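Local coordinates for early 35 kDa protein (Autographa californica nucleopolyhedrovirus, PDB 1P35) that inhibits host caspases and so blocks the apoptosis that viral infection sets off in insect cells, and also suppresses the host's antiviral RNA interference, at residues G189-V202 with K275-N289. Residues are numbered along the deposited sequence; the frame is centred on the assembly and turned at random.
Sequences GLYEYDVVAYVDSV and KVLYVKLHNVTSALN. With EDO (1,2-ethanediol), chain F.
Tyr193 and the chain from Leu281 to Leu288 illustrate how an antiparallel pair carries its hydrogen bonding through an irregularity. Tyr193 N makes an almost straight bond to Val284 O (2.7 Å, 172° at the hydrogen), whereas Tyr193 O receives Val284 N over a longer 3.2 Å. One residue on, the register slips: Asp194 and Val195 both face Leu281 in a classic beta bulge, and Asn283 and Val284 both face Tyr193 in a G1 bulge. Val195 N therefore approaches Leu281 O from well above the carbonyl plane, while the return bond from Leu281 N to Val195 O is nearly linear; His282 N turns instead to Asn266 OD1. Beyond the bulge, Ala197 with Val279 and Val199 with Leu277 exchange regular pairs of bonds, and Val202 N closes on Lys275 O. Strand 191-199 is an interior strand, since its other edge pairs in parallel with strand 10-21, where Asp194, Val196 and Tyr198 bond to Thr13, Ile15 and Asp17.

Side chains extend the bonding. With its CG anti to the backbone N (chi1 -176°), Asp194 lies alongside His282, whose ND1 donates to Asp194 OD1 at 2.6 Å; OD1 lies in the imidazole plane, but the carboxylate is turned 43° from it and is met from above its own plane. On the other face, Tyr193 OH donates to Leu288 O at 2.7 Å, tying the ring to the chain beyond strand 284-286. At that strand's end Ser286 OG accepts from Leu288 N in an ST turn and is also hydrogen-bonded to Ser215 OG, while Ala287 N donates to O2 of a 1,2-ethanediol, probably from the crystallisation liquor, at 2.8 Å. The Asn289 amide stacks nearly parallel on the Tyr191 ring, CB over its centre, and its OD1 takes the amide of His183. At the far end Val276 CG1 sits over a face of Tyr198, 3.6 Å from CZ.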
ATOM      1  N   GLY A 189      19.258  27.069 -16.554  1.00 38.06           N
ATOM      2  CA  GLY A 189      20.469  26.397 -16.050  1.00 27.99           C
ATOM      3  C   GLY A 189      20.314  25.833 -14.630  1.00 26.46           C
ATOM      4  O   GLY A 189      21.266  25.357 -14.047  1.00 34.31           O
ATOM      5  N   LEU A 190      19.111  25.933 -14.058  1.00 22.41           N
ATOM      6  CA  LEU A 190      18.820  25.376 -12.741  1.00 26.93           C
ATOM      7  C   LEU A 190      17.807  24.245 -12.941  1.00 32.21           C
ATOM      8  O   LEU A 190      16.798  24.404 -13.656  1.00 29.45           O
ATOM      9  CB  LEU A 190      18.185  26.410 -11.835  1.00 29.96           C
ATOM     10  CG  LEU A 190      19.036  27.538 -11.304  1.00 47.35           C
ATOM     11  CD1 LEU A 190      18.136  28.371 -10.378  1.00 30.55           C
ATOM     12  CD2 LEU A 190      20.260  26.951 -10.540  1.00 46.59           C
ATOM     13  N   TYR A 191      18.048  23.132 -12.272  1.00 28.79           N
ATOM     14  CA  TYR A 191      17.195  21.948 -12.459  1.00 30.49           C
ATOM     15  C   TYR A 191      16.583  21.512 -11.156  1.00 30.87           C
ATOM     16  O   TYR A 191      17.209  21.644 -10.092  1.00 37.84           O
ATOM     17  CB  TYR A 191      18.058  20.826 -13.083  1.00 27.73           C
ATOM     18  CG  TYR A 191      18.696  21.264 -14.388  1.00 39.30           C
ATOM     19  CD1 TYR A 191      19.877  22.048 -14.396  1.00 41.59           C
ATOM     20  CD2 TYR A 191      18.051  21.017 -15.612  1.00 39.35           C
ATOM     21  CE1 TYR A 191      20.385  22.575 -15.573  1.00 30.16           C
ATOM     22  CE2 TYR A 191      18.540  21.541 -16.808  1.00 29.37           C
ATOM     23  CZ  TYR A 191      19.700  22.322 -16.787  1.00 34.44           C
ATOM     24  OH  TYR A 191      20.121  22.887 -17.970  1.00 42.84           O
ATOM     25  N   GLU A 192      15.336  21.043 -11.229  1.00 36.27           N
ATOM     26  CA  GLU A 192      14.609  20.595 -10.021  1.00 32.42           C
ATOM     27  C   GLU A 192      14.632  19.101 -10.031  1.00 27.33           C
ATOM     28  O   GLU A 192      14.409  18.509 -11.081  1.00 25.86           O
ATOM     29  CB  GLU A 192      13.131  21.027 -10.050  1.00 32.52           C
ATOM     30  CG  GLU A 192      12.849  22.517  -9.988  1.00 48.32           C
ATOM     31  CD  GLU A 192      11.362  22.841 -10.061  1.00 53.11           C
ATOM     32  OE1 GLU A 192      10.655  22.721  -9.037  1.00 71.24           O
ATOM     33  OE2 GLU A 192      10.893  23.200 -11.155  1.00 56.29           O
ATOM     34  N   TYR A 193      14.925  18.485  -8.890  1.00 29.77           N
ATOM     35  CA  TYR A 193      14.916  17.023  -8.808  1.00 27.93           C
ATOM     36  C   TYR A 193      13.888  16.492  -7.814  1.00 19.33           C
ATOM     37  O   TYR A 193      13.583  17.128  -6.839  1.00 22.98           O
ATOM     38  CB  TYR A 193      16.243  16.484  -8.372  1.00 21.03           C
ATOM     39  CG  TYR A 193      17.371  16.649  -9.328  1.00 26.12           C
ATOM     40  CD1 TYR A 193      18.060  17.875  -9.444  1.00 36.39           C
ATOM     41  CD2 TYR A 193      17.840  15.538 -10.050  1.00 28.59           C
ATOM     42  CE1 TYR A 193      19.206  17.978 -10.249  1.00 42.35           C
ATOM     43  CE2 TYR A 193      18.967  15.625 -10.842  1.00 43.64           C
ATOM     44  CZ  TYR A 193      19.659  16.826 -10.945  1.00 58.31           C
ATOM     45  OH  TYR A 193      20.810  16.822 -11.714  1.00 56.70           O
ATOM     46  N   ASP A 194      13.327  15.320  -8.111  1.00 24.13           N
ATOM     47  CA  ASP A 194      12.374  14.664  -7.232  1.00 23.83           C
ATOM     48  C   ASP A 194      12.416  13.207  -7.669  1.00 33.48           C
ATOM     49  O   ASP A 194      11.607  12.754  -8.498  1.00 25.10           O
ATOM     50  CB  ASP A 194      10.944  15.219  -7.348  1.00 25.16           C
ATOM     51  CG  ASP A 194      10.013  14.566  -6.328  1.00 30.38           C
ATOM     52  OD1 ASP A 194      10.561  14.034  -5.313  1.00 29.44           O
ATOM     53  OD2 ASP A 194       8.783  14.582  -6.509  1.00 32.05           O
ATOM     54  N   VAL A 195      13.367  12.482  -7.080  1.00 33.32           N
ATOM     55  CA  VAL A 195      13.618  11.111  -7.463  1.00 21.06           C
ATOM     56  C   VAL A 195      14.300  10.350  -6.306  1.00 27.53           C
ATOM     57  O   VAL A 195      14.990  10.958  -5.466  1.00 22.52           O
ATOM     58  CB  VAL A 195      14.560  11.142  -8.736  1.00 29.32           C
ATOM     59  CG1 VAL A 195      15.945  11.911  -8.390  1.00 12.68           C
ATOM     60  CG2 VAL A 195      14.832   9.772  -9.241  1.00 27.89           C
ATOM     61  N   VAL A 196      14.022   9.046  -6.234  1.00 21.65           N
ATOM     62  CA  VAL A 196      14.635   8.128  -5.277  1.00 25.79           C
ATOM     63  C   VAL A 196      15.115   6.979  -6.175  1.00 34.53           C
ATOM     64  O   VAL A 196      14.522   6.729  -7.238  1.00 25.87           O
ATOM     65  CB  VAL A 196      13.641   7.588  -4.168  1.00 33.72           C
ATOM     66  CG1 VAL A 196      13.141   8.734  -3.288  1.00 18.61           C
ATOM     67  CG2 VAL A 196      12.434   6.935  -4.793  1.00 19.19           C
ATOM     68  N   ALA A 197      16.224   6.350  -5.778  1.00 31.72           N
ATOM     69  CA  ALA A 197      16.805   5.245  -6.488  1.00 20.69           C
ATOM     70  C   ALA A 197      17.430   4.225  -5.525  1.00 31.19           C
ATOM     71  O   ALA A 197      17.937   4.552  -4.422  1.00 29.14           O
ATOM     72  CB  ALA A 197      17.854   5.719  -7.482  1.00 16.83           C
ATOM     73  N   TYR A 198      17.337   2.976  -5.950  1.00 31.53           N
ATOM     74  CA  TYR A 198      17.876   1.840  -5.240  1.00 33.65           C
ATOM     75  C   TYR A 198      18.759   1.154  -6.312  1.00 32.66           C
ATOM     76  O   TYR A 198      18.243   0.811  -7.377  1.00 25.49           O
ATOM     77  CB  TYR A 198      16.699   0.913  -4.790  1.00 33.81           C
ATOM     78  CG  TYR A 198      17.142  -0.379  -4.140  1.00 40.39           C
ATOM     79  CD1 TYR A 198      17.700  -1.406  -4.913  1.00 44.96           C
ATOM     80  CD2 TYR A 198      17.025  -0.573  -2.751  1.00 33.12           C
ATOM     81  CE1 TYR A 198      18.125  -2.600  -4.344  1.00 35.49           C
ATOM     82  CE2 TYR A 198      17.443  -1.768  -2.146  1.00 38.64           C
ATOM     83  CZ  TYR A 198      17.988  -2.789  -2.956  1.00 40.11           C
ATOM     84  OH  TYR A 198      18.302  -4.024  -2.428  1.00 48.42           O
ATOM     85  N   VAL A 199      20.066   0.977  -6.052  1.00 27.58           N
ATOM     86  CA  VAL A 199      20.977   0.358  -7.059  1.00 29.13           C
ATOM     87  C   VAL A 199      21.909  -0.589  -6.321  1.00 32.07           C
ATOM     88  O   VAL A 199      22.588  -0.156  -5.405  1.00 26.94           O
ATOM     89  CB  VAL A 199      21.870   1.393  -7.793  1.00 30.56           C
ATOM     90  CG1 VAL A 199      22.605   0.696  -8.945  1.00 30.51           C
ATOM     91  CG2 VAL A 199      21.029   2.588  -8.335  1.00 24.20           C
ATOM     92  N   ASP A 200      21.932  -1.874  -6.704  1.00 26.01           N
ATOM     93  CA  ASP A 200      22.775  -2.847  -6.002  1.00 25.43           C
ATOM     94  C   ASP A 200      23.965  -3.299  -6.815  1.00 34.55           C
ATOM     95  O   ASP A 200      24.090  -2.945  -7.975  1.00 27.56           O
ATOM     96  CB  ASP A 200      21.967  -4.061  -5.519  1.00 24.63           C
ATOM     97  CG  ASP A 200      21.473  -4.997  -6.650  1.00 33.00           C
ATOM     98  OD1 ASP A 200      22.127  -5.133  -7.689  1.00 29.73           O
ATOM     99  OD2 ASP A 200      20.424  -5.656  -6.437  1.00 32.31           O
ATOM    100  N   SER A 201      24.854  -4.047  -6.164  1.00 37.15           N
ATOM    101  CA  SER A 201      26.079  -4.560  -6.754  1.00 43.21           C
ATOM    102  C   SER A 201      26.920  -3.441  -7.331  1.00 43.44           C
ATOM    103  O   SER A 201      27.452  -3.572  -8.441  1.00 45.47           O
ATOM    104  CB  SER A 201      25.781  -5.597  -7.839  1.00 33.20           C
ATOM    105  OG  SER A 201      24.762  -6.484  -7.404  1.00 47.46           O
ATOM    106  N   VAL A 202      27.042  -2.350  -6.569  1.00 49.14           N
ATOM    107  CA  VAL A 202      27.826  -1.194  -7.013  1.00 41.66           C
ATOM    108  C   VAL A 202      28.884  -0.736  -6.057  1.00 34.09           C
ATOM    109  O   VAL A 202      28.751  -0.874  -4.876  1.00 33.15           O
ATOM    110  CB  VAL A 202      26.932   0.045  -7.374  1.00 34.47           C
ATOM    111  CG1 VAL A 202      26.255  -0.237  -8.694  1.00 28.13           C
ATOM    112  CG2 VAL A 202      25.847   0.322  -6.253  1.00 13.99           C
ATOM    113  N   LYS A 275      26.443  -3.743  -0.516  1.00 39.99           N
ATOM    114  CA  LYS A 275      26.845  -3.198  -1.832  1.00 47.22           C
ATOM    115  C   LYS A 275      25.643  -2.492  -2.483  1.00 43.66           C
ATOM    116  O   LYS A 275      25.521  -2.442  -3.711  1.00 38.10           O
ATOM    117  CB  LYS A 275      27.333  -4.298  -2.792  1.00 41.36           C
ATOM    118  CG  LYS A 275      28.386  -5.207  -2.226  1.00 52.73           C
ATOM    119  CD  LYS A 275      29.527  -4.445  -1.602  1.00 71.43           C
ATOM    120  CE  LYS A 275      30.427  -5.397  -0.837  1.00 84.97           C
ATOM    121  NZ  LYS A 275      31.383  -4.695   0.045  1.00 80.15           N
ATOM    122  N   VAL A 276      24.762  -1.958  -1.643  1.00 41.50           N
ATOM    123  CA  VAL A 276      23.577  -1.271  -2.110  1.00 39.10           C
ATOM    124  C   VAL A 276      23.655   0.235  -1.870  1.00 44.96           C
ATOM    125  O   VAL A 276      24.077   0.714  -0.793  1.00 40.97           O
ATOM    126  CB  VAL A 276      22.282  -1.818  -1.430  1.00 38.27           C
ATOM    127  CG1 VAL A 276      21.085  -1.127  -2.021  1.00 26.76           C
ATOM    128  CG2 VAL A 276      22.172  -3.331  -1.638  1.00 25.22           C
ATOM    129  N   LEU A 277      23.214   0.960  -2.891  1.00 32.87           N
ATOM    130  CA  LEU A 277      23.197   2.400  -2.890  1.00 24.79           C
ATOM    131  C   LEU A 277      21.743   2.922  -2.815  1.00 35.25           C
ATOM    132  O   LEU A 277      20.881   2.491  -3.589  1.00 23.05           O
ATOM    133  CB  LEU A 277      23.816   2.919  -4.202  1.00 26.71           C
ATOM    134  CG  LEU A 277      23.799   4.461  -4.171  1.00 36.40           C
ATOM    135  CD1 LEU A 277      24.735   4.977  -3.038  1.00 24.71           C
ATOM    136  CD2 LEU A 277      24.220   5.010  -5.502  1.00 23.29           C
ATOM    137  N   TYR A 278      21.470   3.839  -1.902  1.00 39.47           N
ATOM    138  CA  TYR A 278      20.139   4.423  -1.817  1.00 31.99           C
ATOM    139  C   TYR A 278      20.318   5.896  -2.129  1.00 35.74           C
ATOM    140  O   TYR A 278      21.257   6.552  -1.614  1.00 23.45           O
ATOM    141  CB  TYR A 278      19.552   4.296  -0.425  1.00 27.80           C
ATOM    142  CG  TYR A 278      19.492   2.882   0.106  1.00 46.81           C
ATOM    143  CD1 TYR A 278      20.611   2.301   0.692  1.00 31.26           C
ATOM    144  CD2 TYR A 278      18.316   2.107  -0.012  1.00 34.03           C
ATOM    145  CE1 TYR A 278      20.585   0.991   1.148  1.00 29.56           C
ATOM    146  CE2 TYR A 278      18.258   0.774   0.448  1.00 30.95           C
ATOM    147  CZ  TYR A 278      19.391   0.235   1.020  1.00 48.83           C
ATOM    148  OH  TYR A 278      19.331  -1.045   1.462  1.00 39.26           O
ATOM    149  N   VAL A 279      19.443   6.425  -2.981  1.00 25.18           N
ATOM    150  CA  VAL A 279      19.558   7.816  -3.319  1.00 21.16           C
ATOM    151  C   VAL A 279      18.210   8.506  -3.162  1.00 26.07           C
ATOM    152  O   VAL A 279      17.167   7.951  -3.556  1.00 22.18           O
ATOM    153  CB  VAL A 279      20.011   8.019  -4.765  1.00 24.32           C
ATOM    154  CG1 VAL A 279      20.294   9.488  -5.021  1.00 22.56           C
ATOM    155  CG2 VAL A 279      21.231   7.173  -5.081  1.00 14.94           C
ATOM    156  N   LYS A 280      18.222   9.714  -2.589  1.00 26.46           N
ATOM    157  CA  LYS A 280      17.004  10.491  -2.489  1.00 15.67           C
ATOM    158  C   LYS A 280      17.299  11.972  -2.780  1.00 21.95           C
ATOM    159  O   LYS A 280      18.033  12.595  -2.033  1.00 23.13           O
ATOM    160  CB  LYS A 280      16.406  10.391  -1.088  1.00 29.18           C
ATOM    161  CG  LYS A 280      15.185  11.293  -0.924  1.00 25.97           C
ATOM    162  CD  LYS A 280      14.664  11.224   0.543  1.00 19.21           C
ATOM    163  CE  LYS A 280      13.200  11.651   0.632  1.00 53.99           C
ATOM    164  NZ  LYS A 280      12.553  11.241   1.913  1.00 59.49           N
ATOM    165  N   LEU A 281      16.694  12.506  -3.846  1.00 21.43           N
ATOM    166  CA  LEU A 281      16.849  13.863  -4.275  1.00 29.22           C
ATOM    167  C   LEU A 281      15.401  14.370  -4.420  1.00 32.53           C
ATOM    168  O   LEU A 281      14.898  14.613  -5.528  1.00 29.13           O
ATOM    169  CB  LEU A 281      17.588  13.885  -5.617  1.00 21.03           C
ATOM    170  CG  LEU A 281      19.004  13.290  -5.596  1.00 29.44           C
ATOM    171  CD1 LEU A 281      19.448  13.115  -7.057  1.00 24.17           C
ATOM    172  CD2 LEU A 281      19.998  14.210  -4.795  1.00 25.53           C
ATOM    173  N   HIS A 282      14.768  14.577  -3.272  1.00 27.35           N
ATOM    174  CA  HIS A 282      13.367  14.964  -3.195  1.00 17.92           C
ATOM    175  C   HIS A 282      13.092  16.423  -3.067  1.00 30.41           C
ATOM    176  O   HIS A 282      13.275  16.993  -1.994  1.00 24.97           O
ATOM    177  CB  HIS A 282      12.707  14.220  -2.034  1.00 33.54           C
ATOM    178  CG  HIS A 282      11.278  14.614  -1.790  1.00 19.23           C
ATOM    179  ND1 HIS A 282      10.309  14.548  -2.769  1.00 23.12           N
ATOM    180  CD2 HIS A 282      10.632  14.943  -0.643  1.00 27.47           C
ATOM    181  CE1 HIS A 282       9.129  14.825  -2.238  1.00 29.88           C
ATOM    182  NE2 HIS A 282       9.297  15.069  -0.948  1.00 24.92           N
ATOM    183  N   ASN A 283      12.589  17.004  -4.158  1.00 19.75           N
ATOM    184  CA  ASN A 283      12.310  18.417  -4.172  1.00 16.86           C
ATOM    185  C   ASN A 283      13.556  19.299  -3.924  1.00 25.82           C
ATOM    186  O   ASN A 283      13.504  20.303  -3.222  1.00 27.02           O
ATOM    187  CB  ASN A 283      11.225  18.739  -3.148  1.00 19.81           C
ATOM    188  CG  ASN A 283       9.800  18.344  -3.623  1.00 30.49           C
ATOM    189  OD1 ASN A 283       8.831  18.397  -2.833  1.00 37.42           O
ATOM    190  ND2 ASN A 283       9.662  17.985  -4.896  1.00 25.56           N
ATOM    191  N   VAL A 284      14.682  18.934  -4.503  1.00 28.24           N
ATOM    192  CA  VAL A 284      15.872  19.741  -4.287  1.00 22.84           C
ATOM    193  C   VAL A 284      16.181  20.333  -5.624  1.00 33.80           C
ATOM    194  O   VAL A 284      15.719  19.800  -6.640  1.00 32.19           O
ATOM    195  CB  VAL A 284      17.059  18.890  -3.803  1.00 21.19           C
ATOM    196  CG1 VAL A 284      16.699  18.240  -2.502  1.00 18.41           C
ATOM    197  CG2 VAL A 284      17.400  17.779  -4.868  1.00 22.17           C
ATOM    198  N   THR A 285      16.914  21.448  -5.638  1.00 35.05           N
ATOM    199  CA  THR A 285      17.287  22.067  -6.909  1.00 34.25           C
ATOM    200  C   THR A 285      18.827  22.113  -7.008  1.00 26.05           C
ATOM    201  O   THR A 285      19.527  22.113  -5.994  1.00 26.74           O
ATOM    202  CB  THR A 285      16.756  23.492  -7.017  1.00 36.53           C
ATOM    203  OG1 THR A 285      17.388  24.272  -6.006  1.00 61.13           O
ATOM    204  CG2 THR A 285      15.209  23.532  -6.834  1.00 23.12           C
ATOM    205  N   SER A 286      19.340  22.163  -8.223  1.00 29.53           N
ATOM    206  CA  SER A 286      20.784  22.182  -8.441  1.00 21.49           C
ATOM    207  C   SER A 286      21.101  22.650  -9.824  1.00 24.96           C
ATOM    208  O   SER A 286      20.259  22.603 -10.700  1.00 28.81           O
ATOM    209  CB  SER A 286      21.365  20.780  -8.287  1.00 24.82           C
ATOM    210  OG  SER A 286      22.705  20.729  -8.636  1.00 22.19           O
ATOM    211  N   ALA A 287      22.338  23.102  -9.993  1.00 32.24           N
ATOM    212  CA  ALA A 287      22.874  23.578 -11.248  1.00 36.46           C
ATOM    213  C   ALA A 287      23.535  22.383 -11.962  1.00 33.93           C
ATOM    214  O   ALA A 287      23.765  22.439 -13.141  1.00 38.87           O
ATOM    215  CB  ALA A 287      23.917  24.683 -10.988  1.00 33.53           C
ATOM    216  N   LEU A 288      23.893  21.340 -11.213  1.00 35.04           N
ATOM    217  CA  LEU A 288      24.473  20.129 -11.805  1.00 28.32           C
ATOM    218  C   LEU A 288      23.291  19.341 -12.410  1.00 31.83           C
ATOM    219  O   LEU A 288      22.342  19.014 -11.702  1.00 44.66           O
ATOM    220  CB  LEU A 288      25.117  19.203 -10.724  1.00 24.28           C
ATOM    221  CG  LEU A 288      26.609  19.240 -10.376  1.00 46.31           C
ATOM    222  CD1 LEU A 288      26.916  18.236  -9.261  1.00 40.10           C
ATOM    223  CD2 LEU A 288      27.442  18.887 -11.623  1.00 35.54           C
ATOM    224  N   ASN A 289      23.367  19.034 -13.691  1.00 37.99           N
ATOM    225  CA  ASN A 289      22.336  18.254 -14.375  1.00 26.93           C
ATOM    226  C   ASN A 289      23.052  17.071 -14.969  1.00 31.46           C
ATOM    227  O   ASN A 289      23.463  17.112 -16.124  1.00 32.23           O
ATOM    228  CB  ASN A 289      21.700  19.053 -15.515  1.00 27.49           C
ATOM    229  CG  ASN A 289      20.697  18.215 -16.283  1.00 25.31           C
ATOM    230  OD1 ASN A 289      19.955  17.438 -15.688  1.00 45.61           O
ATOM    231  ND2 ASN A 289      20.655  18.379 -17.588  1.00 25.34           N
TER
HETATM  232  C1  EDO F 302      23.263  26.163  -7.682  1.00 36.86           C
HETATM  233  O1  EDO F 302      23.085  27.242  -6.728  1.00 28.99           O
HETATM  234  C2  EDO F 302      24.038  25.056  -7.020  1.00 26.64           C
HETATM  235  O2  EDO F 302      23.845  23.848  -7.737  1.00 43.93           O